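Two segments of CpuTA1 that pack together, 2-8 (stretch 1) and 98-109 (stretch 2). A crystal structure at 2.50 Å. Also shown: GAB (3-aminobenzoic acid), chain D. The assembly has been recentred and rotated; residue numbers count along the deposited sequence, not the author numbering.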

# COMPACT_ATOMS: atom_id res chain seq x y z
N THR A 2 8.14 13.05 24.27
CA THR A 2 8.89 12.88 23.03
C THR A 2 9.07 14.24 22.36
O THR A 2 8.30 15.17 22.62
CB THR A 2 8.18 11.91 22.08
OG1 THR A 2 9.08 11.52 21.02
CG2 THR A 2 6.97 12.56 21.48
N ARG A 3 10.10 14.38 21.53
CA ARG A 3 10.37 15.66 20.89
C ARG A 3 9.25 16.03 19.91
O ARG A 3 8.68 17.12 20.00
CB ARG A 3 11.71 15.63 20.17
CG ARG A 3 12.20 16.98 19.66
CD ARG A 3 13.45 16.76 18.82
NE ARG A 3 13.15 15.94 17.65
CZ ARG A 3 14.04 15.21 16.98
NH1 ARG A 3 15.31 15.19 17.37
NH2 ARG A 3 13.66 14.49 15.93
N ALA A 4 8.92 15.11 19.01
CA ALA A 4 7.86 15.32 18.02
C ALA A 4 6.51 15.56 18.68
O ALA A 4 6.23 15.09 19.79
CB ALA A 4 7.77 14.11 17.09
N THR A 5 5.66 16.31 17.98
CA THR A 5 4.29 16.56 18.39
C THR A 5 3.39 15.62 17.62
O THR A 5 3.65 15.32 16.45
CB THR A 5 3.87 18.00 18.11
OG1 THR A 5 4.63 18.91 18.91
CG2 THR A 5 2.40 18.19 18.42
N LEU A 6 2.33 15.15 18.28
CA LEU A 6 1.31 14.31 17.66
C LEU A 6 -0.06 14.87 18.00
O LEU A 6 -0.34 15.19 19.16
CB LEU A 6 1.41 12.84 18.12
CG LEU A 6 0.26 11.94 17.59
CD1 LEU A 6 0.28 11.80 16.07
CD2 LEU A 6 0.25 10.59 18.24
N LEU A 7 -0.92 14.97 16.99
CA LEU A 7 -2.31 15.37 17.18
C LEU A 7 -3.20 14.27 16.62
O LEU A 7 -3.04 13.87 15.46
CB LEU A 7 -2.61 16.70 16.48
CG LEU A 7 -1.93 17.94 17.07
CD1 LEU A 7 -1.60 18.91 15.98
CD2 LEU A 7 -2.81 18.61 18.12
N THR A 8 -4.11 13.78 17.45
CA THR A 8 -5.18 12.91 16.98
C THR A 8 -6.26 13.78 16.38
O THR A 8 -6.77 14.68 17.05
CB THR A 8 -5.74 12.10 18.14
OG1 THR A 8 -4.69 11.37 18.76
CG2 THR A 8 -6.81 11.14 17.64
N LEU A 98 -1.35 23.73 12.07
CA LEU A 98 -0.80 24.94 12.67
C LEU A 98 -0.64 24.79 14.18
O LEU A 98 0.36 25.24 14.75
CB LEU A 98 -1.69 26.13 12.33
CG LEU A 98 -1.71 26.44 10.83
CD1 LEU A 98 -2.58 27.64 10.51
CD2 LEU A 98 -0.29 26.67 10.35
N ALA A 99 -1.61 24.17 14.84
CA ALA A 99 -1.46 23.89 16.27
C ALA A 99 -0.26 22.98 16.52
O ALA A 99 0.48 23.17 17.50
CB ALA A 99 -2.74 23.25 16.81
N GLY A 100 -0.06 21.99 15.65
CA GLY A 100 1.09 21.11 15.79
C GLY A 100 2.40 21.85 15.63
O GLY A 100 3.33 21.66 16.41
N VAL A 101 2.50 22.71 14.62
CA VAL A 101 3.71 23.51 14.48
C VAL A 101 3.89 24.38 15.71
O VAL A 101 4.99 24.52 16.25
CB VAL A 101 3.68 24.33 13.18
CG1 VAL A 101 4.81 25.36 13.19
CG2 VAL A 101 3.83 23.40 11.97
N ALA A 102 2.78 24.94 16.21
CA ALA A 102 2.87 25.82 17.36
C ALA A 102 3.35 25.06 18.59
O ALA A 102 4.23 25.53 19.31
CB ALA A 102 1.51 26.49 17.61
N ASP A 103 2.80 23.86 18.81
CA ASP A 103 3.18 23.09 20.00
C ASP A 103 4.62 22.60 19.91
O ASP A 103 5.36 22.61 20.90
CB ASP A 103 2.24 21.91 20.20
CG ASP A 103 2.69 21.03 21.35
OD1 ASP A 103 2.29 21.31 22.50
OD2 ASP A 103 3.46 20.07 21.10
N TYR A 104 5.04 22.14 18.73
CA TYR A 104 6.42 21.72 18.58
C TYR A 104 7.37 22.86 18.93
O TYR A 104 8.35 22.66 19.66
CB TYR A 104 6.68 21.23 17.15
CG TYR A 104 8.06 20.66 17.00
CD1 TYR A 104 9.16 21.49 16.77
CD2 TYR A 104 8.29 19.28 17.12
CE1 TYR A 104 10.43 20.98 16.65
CE2 TYR A 104 9.57 18.75 17.00
CZ TYR A 104 10.64 19.61 16.76
OH TYR A 104 11.91 19.12 16.64
N ARG A 105 7.11 24.06 18.43
CA ARG A 105 8.05 25.15 18.65
C ARG A 105 7.99 25.68 20.08
O ARG A 105 9.01 26.13 20.61
CB ARG A 105 7.79 26.28 17.65
CG ARG A 105 8.32 25.96 16.25
CD ARG A 105 7.51 26.63 15.14
NE ARG A 105 7.61 28.09 15.18
CZ ARG A 105 8.66 28.77 14.75
NH1 ARG A 105 9.71 28.13 14.25
NH2 ARG A 105 8.68 30.10 14.82
N SER A 106 6.84 25.62 20.73
CA SER A 106 6.79 26.17 22.08
C SER A 106 7.56 25.29 23.05
O SER A 106 8.07 25.79 24.06
CB SER A 106 5.34 26.36 22.53
OG SER A 106 4.73 25.14 22.83
N ARG A 107 7.67 23.99 22.75
CA ARG A 107 8.46 23.07 23.57
C ARG A 107 9.92 22.99 23.14
O ARG A 107 10.81 22.95 24.00
CB ARG A 107 7.85 21.66 23.52
CG ARG A 107 6.50 21.55 24.18
CD ARG A 107 5.98 20.12 24.13
NE ARG A 107 5.87 19.61 22.76
CZ ARG A 107 6.67 18.69 22.24
NH1 ARG A 107 7.64 18.17 22.97
NH2 ARG A 107 6.48 18.28 21.00
N ASN A 108 10.18 22.96 21.84
CA ASN A 108 11.53 22.72 21.32
C ASN A 108 12.21 23.97 20.82
O ASN A 108 13.36 23.88 20.36
CB ASN A 108 11.48 21.67 20.20
CG ASN A 108 10.84 20.39 20.65
OD1 ASN A 108 11.36 19.72 21.54
ND2 ASN A 108 9.69 20.04 20.07
N GLY A 109 11.56 25.12 20.91
CA GLY A 109 12.02 26.35 20.29
C GLY A 109 11.88 26.26 18.78
O GLY A 109 11.33 25.32 18.23
C1' GAB D . 13.14 15.24 23.66
O1' GAB D . 12.83 16.44 23.92
O2' GAB D . 12.56 14.25 24.23
C1 GAB D . 14.26 15.08 22.63
C2 GAB D . 14.57 13.85 22.05
C3 GAB D . 15.59 13.76 21.11
C4 GAB D . 16.30 14.90 20.75
C5 GAB D . 15.99 16.13 21.32
C6 GAB D . 14.97 16.22 22.26
N3 GAB D . 15.95 12.48 20.52

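A single arginine side chain ties together most of the polar atoms in this contact. Arg107, near the end of helix 98-108, sends its guanidinium group to the start of the other stretch, where Arg107 NH2 donates to Arg3 O at 2.7 Å and to Thr5 OG1 at 2.9 Å. Arg107 NH1 adds weak hydrogen bonds to Thr2 O at 3.1 Å and to Arg3 O at 3.3 Å. The principle is a familiar one: a planar group rich in N-H donors can gather several acceptors at once, here including the backbone carbonyls of Thr2 and Arg3.

Such a group works best when its own position is fixed. Here Asp103, one helical turn earlier, forms a salt bridge from OD2 to Arg107 NE at 3.0 Å, and the same OD2 accepts the hydroxyl of Thr5, with OG1 2.7 Å away. Thr5 OG1 thus donates to the acid while accepting from the arginine, a double role well suited to a buried hydroxyl. Its CA-to-CB bond points toward the helix. Asn108 reinforces the arrangement, its ND2 donating to Arg3 O at 3.1 Å, so that this carbonyl is shared by two side chains.

Around this network the packing is less polar. Tyr104 is buried; its CA-to-CB bond runs sideways, yet its ring comes nearer, placing Ala4 CA at the ring edge, 4.0 Å from Tyr104 CE2. The aliphatic part of Arg3 lies alongside, with CD 3.6 Å from Tyr104 OH. Farther along strand 5-8, whose direction makes an angle of 149° with that of the helix, the CA-to-CB bond of Leu7 points toward the helix, and its CD1 lies 3.5 Å from Gly100 N. Glycine suits this position because an ideal CB there would lie only 3.1 Å from Leu7 CD1, too close for comfortable packing. In all, 401 Å² is buried, counting both sides.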